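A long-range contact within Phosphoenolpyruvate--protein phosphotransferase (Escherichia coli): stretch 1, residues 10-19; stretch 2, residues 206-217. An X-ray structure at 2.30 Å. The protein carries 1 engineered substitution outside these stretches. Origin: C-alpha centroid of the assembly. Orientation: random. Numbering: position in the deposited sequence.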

# COMPACT_ATOMS: atom_id res chain seq x y z
N GLY A 10 -3.55 -12.85 -12.44
CA GLY A 10 -4.90 -12.70 -11.95
C GLY A 10 -5.77 -11.90 -12.89
O GLY A 10 -5.30 -11.30 -13.87
N VAL A 11 -7.06 -11.90 -12.59
CA VAL A 11 -8.06 -11.13 -13.32
C VAL A 11 -8.94 -10.42 -12.30
O VAL A 11 -9.27 -10.98 -11.25
N ALA A 12 -9.31 -9.17 -12.60
CA ALA A 12 -10.17 -8.40 -11.72
C ALA A 12 -10.94 -7.38 -12.55
O ALA A 12 -10.47 -6.91 -13.58
N ILE A 13 -12.14 -7.05 -12.08
CA ILE A 13 -12.97 -6.02 -12.68
C ILE A 13 -13.50 -5.13 -11.57
O ILE A 13 -14.05 -5.62 -10.58
N ALA A 14 -13.31 -3.82 -11.72
CA ALA A 14 -13.70 -2.87 -10.69
C ALA A 14 -13.58 -1.46 -11.24
O ALA A 14 -12.98 -1.23 -12.30
N GLU A 15 -14.15 -0.51 -10.50
CA GLU A 15 -14.01 0.90 -10.83
C GLU A 15 -12.57 1.35 -10.61
O GLU A 15 -11.92 0.96 -9.64
N GLY A 16 -12.06 2.18 -11.53
CA GLY A 16 -10.73 2.73 -11.37
C GLY A 16 -10.70 3.82 -10.32
O GLY A 16 -11.64 4.62 -10.19
N TRP A 17 -9.62 3.86 -9.55
CA TRP A 17 -9.47 4.82 -8.46
C TRP A 17 -8.05 5.35 -8.46
O TRP A 17 -7.10 4.59 -8.26
N GLN A 18 -7.90 6.66 -8.67
CA GLN A 18 -6.62 7.33 -8.61
C GLN A 18 -6.50 8.09 -7.30
O GLN A 18 -7.39 8.89 -6.96
N ASP A 19 -5.42 7.84 -6.56
CA ASP A 19 -5.14 8.57 -5.33
C ASP A 19 -4.09 9.64 -5.64
O ASP A 19 -2.89 9.46 -5.43
N GLN A 206 -3.61 7.19 -18.75
CA GLN A 206 -3.69 8.44 -18.00
C GLN A 206 -4.45 8.19 -16.71
O GLN A 206 -5.68 7.99 -16.76
N PRO A 207 -3.78 8.16 -15.56
CA PRO A 207 -4.49 7.88 -14.30
C PRO A 207 -5.65 8.82 -14.04
O PRO A 207 -6.66 8.41 -13.44
N SER A 208 -5.54 10.07 -14.47
CA SER A 208 -6.63 11.03 -14.31
C SER A 208 -7.83 10.73 -15.19
O SER A 208 -8.90 11.30 -14.96
N VAL A 209 -7.69 9.84 -16.17
CA VAL A 209 -8.79 9.49 -17.06
C VAL A 209 -9.47 8.19 -16.64
O VAL A 209 -10.69 8.10 -16.66
N LEU A 210 -8.69 7.19 -16.24
CA LEU A 210 -9.27 5.94 -15.76
C LEU A 210 -10.02 6.10 -14.45
O LEU A 210 -10.75 5.18 -14.06
N HIS A 211 -9.86 7.23 -13.76
CA HIS A 211 -10.55 7.46 -12.50
C HIS A 211 -12.06 7.48 -12.72
O HIS A 211 -12.55 8.08 -13.68
N ARG A 212 -12.79 6.79 -11.84
CA ARG A 212 -14.25 6.69 -11.88
C ARG A 212 -14.75 5.95 -13.11
O ARG A 212 -15.87 6.19 -13.58
N ARG A 213 -13.95 5.04 -13.67
CA ARG A 213 -14.39 4.22 -14.79
C ARG A 213 -14.18 2.75 -14.48
O ARG A 213 -13.20 2.37 -13.84
N THR A 214 -15.11 1.92 -14.95
CA THR A 214 -14.99 0.48 -14.79
C THR A 214 -13.82 -0.04 -15.62
O THR A 214 -13.68 0.31 -16.80
N LEU A 215 -12.99 -0.88 -15.01
CA LEU A 215 -11.82 -1.43 -15.67
C LEU A 215 -11.75 -2.93 -15.44
O LEU A 215 -12.20 -3.44 -14.41
N ILE A 216 -11.18 -3.64 -16.41
CA ILE A 216 -10.80 -5.04 -16.26
C ILE A 216 -9.30 -5.13 -16.43
O ILE A 216 -8.76 -4.82 -17.50
N VAL A 217 -8.61 -5.55 -15.37
CA VAL A 217 -7.16 -5.75 -15.41
C VAL A 217 -6.89 -7.24 -15.58
O VAL A 217 -7.42 -8.07 -14.82

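Residues A12 to E15 pair antiparallel with T214 to V217, and in these extended strands successive side chains fall on alternate faces of the sheet; beyond E15, stretch 1 runs against the turn and helical segment of stretch 2. V11, with chi1 t, points sideways and is largely exposed; its CG1 lies 4.5 Å from I216 CG2, a marginal apolar contact. A12 shares a face with V217. Its backbone N donates to V217 O (3.1 Å) and its O accepts from V217 N (2.9 Å), while A12 CB rests 3.7 Å from CG1 of V217, whose chi1 is p; the small methyl fits beside the branched valine.

I13 turns to the other face, extended in the t,t rotamer. Its CG1 packs 3.7 Å from CG1 of I216 (m,t) and 4.1 Å from CG2 of T214 (m), a cluster of aliphatic groups suited to a beta-branched residue in a strand. A14 returns to the face of L215, but its CB makes no close contact; the pairing rests on the backbone, A14 N to L215 O at 2.9 Å and L215 N to A14 O at 2.7 Å.

E15 lies on the I13 face, its chi1 and chi2 both t. Its carboxylate finds no charged partner across the contact: OE2 approaches R212 CA at 4.2 Å. G16 follows where space runs out, since a CB would point toward stretch 2 and clash with L210 O and L215 CD1. Without one, G16 CA sits 3.7 Å from CD1 of L215 (m,t), and G16 N donates to R213 O at 2.6 Å.

W17 (chi1 t) points its CA-to-CB bond away, yet its CD1 comes within 3.7 Å of H211 CE1, the rings meeting obliquely. H211, also t, brings ND1 to accept from Q18 N at 3.0 Å, nearly linearly. Q18 points toward stretch 2, its long t,t chain carrying NE2 to 3.6 Å from P207 CB and OE1 to 3.6 Å from S208 CA.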

# COMPACT_ATOMS: atom_id res chain seq x y z
CB VAL A 11 -8.92 -12.01 -14.25
CG1 VAL A 11 -9.92 -11.17 -15.03
CG2 VAL A 11 -8.04 -12.81 -15.20
CB ALA A 12 -9.37 -7.69 -10.62
CB ILE A 13 -14.13 -6.62 -13.51
CG1 ILE A 13 -15.01 -5.51 -14.08
CG2 ILE A 13 -14.95 -7.61 -12.68
CD1 ILE A 13 -16.09 -6.01 -15.02
CB ALA A 14 -12.84 -3.02 -9.43
CB GLU A 15 -14.96 1.73 -9.98
CG GLU A 15 -14.51 3.15 -9.67
CD GLU A 15 -15.30 3.78 -8.54
OE1 GLU A 15 -16.21 3.12 -8.01
OE2 GLU A 15 -15.00 4.94 -8.17
CB TRP A 17 -9.82 4.19 -7.11
CG TRP A 17 -9.88 5.17 -5.98
CD1 TRP A 17 -10.87 6.08 -5.75
CD2 TRP A 17 -8.92 5.35 -4.93
NE1 TRP A 17 -10.59 6.81 -4.62
CE2 TRP A 17 -9.40 6.38 -4.10
CE3 TRP A 17 -7.71 4.73 -4.62
CZ2 TRP A 17 -8.70 6.81 -2.97
CZ3 TRP A 17 -7.02 5.16 -3.50
CH2 TRP A 17 -7.51 6.19 -2.69
CB GLN A 18 -6.44 8.30 -9.78
CG GLN A 18 -5.14 9.11 -9.72
CD GLN A 18 -5.21 10.38 -10.55
OE1 GLN A 18 -6.28 10.94 -10.77
NE2 GLN A 18 -4.05 10.84 -11.01
CB ASP A 19 -4.67 7.62 -4.23
CG ASP A 19 -4.36 8.34 -2.93
OD1 ASP A 19 -5.07 9.32 -2.61
OD2 ASP A 19 -3.40 7.94 -2.24
CB GLN A 206 -4.34 9.53 -18.84
CG GLN A 206 -3.49 9.95 -20.04
CD GLN A 206 -4.16 10.95 -20.95
OE1 GLN A 206 -5.39 11.03 -21.01
NE2 GLN A 206 -3.36 11.73 -21.66
CB PRO A 207 -3.38 8.04 -13.24
CG PRO A 207 -2.12 7.76 -13.98
CD PRO A 207 -2.33 8.30 -15.36
CB SER A 208 -6.11 12.44 -14.61
OG SER A 208 -5.42 12.48 -15.84
CB VAL A 209 -8.29 9.41 -18.52
CG1 VAL A 209 -9.39 8.92 -19.44
CG2 VAL A 209 -7.79 10.77 -18.97
CB LEU A 210 -8.19 4.87 -15.60
CG LEU A 210 -7.46 4.40 -16.86
CD1 LEU A 210 -6.76 3.08 -16.59
CD2 LEU A 210 -8.41 4.28 -18.04
CB HIS A 211 -10.08 8.77 -11.88
CG HIS A 211 -10.62 9.03 -10.51
ND1 HIS A 211 -10.42 8.16 -9.46
CD2 HIS A 211 -11.35 10.06 -10.02
CE1 HIS A 211 -11.00 8.64 -8.38
NE2 HIS A 211 -11.57 9.79 -8.69
CB ARG A 212 -14.92 8.06 -11.80
CG ARG A 212 -14.53 8.91 -10.61
CD ARG A 212 -14.90 10.35 -10.88
NE ARG A 212 -14.40 11.26 -9.87
CZ ARG A 212 -14.06 12.52 -10.13
NH1 ARG A 212 -14.17 13.00 -11.36
NH2 ARG A 212 -13.60 13.30 -9.16
CB ARG A 213 -13.64 4.58 -16.08
CG ARG A 213 -14.08 5.88 -16.73
CD ARG A 213 -13.89 5.82 -18.24
NE ARG A 213 -13.77 7.15 -18.84
CZ ARG A 213 -13.59 7.36 -20.14
NH1 ARG A 213 -13.50 6.34 -20.98
NH2 ARG A 213 -13.48 8.61 -20.59
CB THR A 214 -16.28 -0.22 -15.20
OG1 THR A 214 -17.35 0.22 -14.35
CG2 THR A 214 -16.14 -1.73 -15.07
CB LEU A 215 -10.53 -0.78 -15.16
CG LEU A 215 -10.45 0.75 -15.09
CD1 LEU A 215 -9.20 1.17 -14.36
CD2 LEU A 215 -10.49 1.36 -16.48
CB ILE A 216 -11.51 -5.95 -17.28
CG1 ILE A 216 -13.03 -5.86 -17.13
CG2 ILE A 216 -11.04 -7.39 -17.12
CD1 ILE A 216 -13.78 -6.82 -18.04
CB VAL A 217 -6.48 -5.19 -14.15
CG1 VAL A 217 -7.19 -5.66 -12.89
CG2 VAL A 217 -5.01 -5.58 -14.12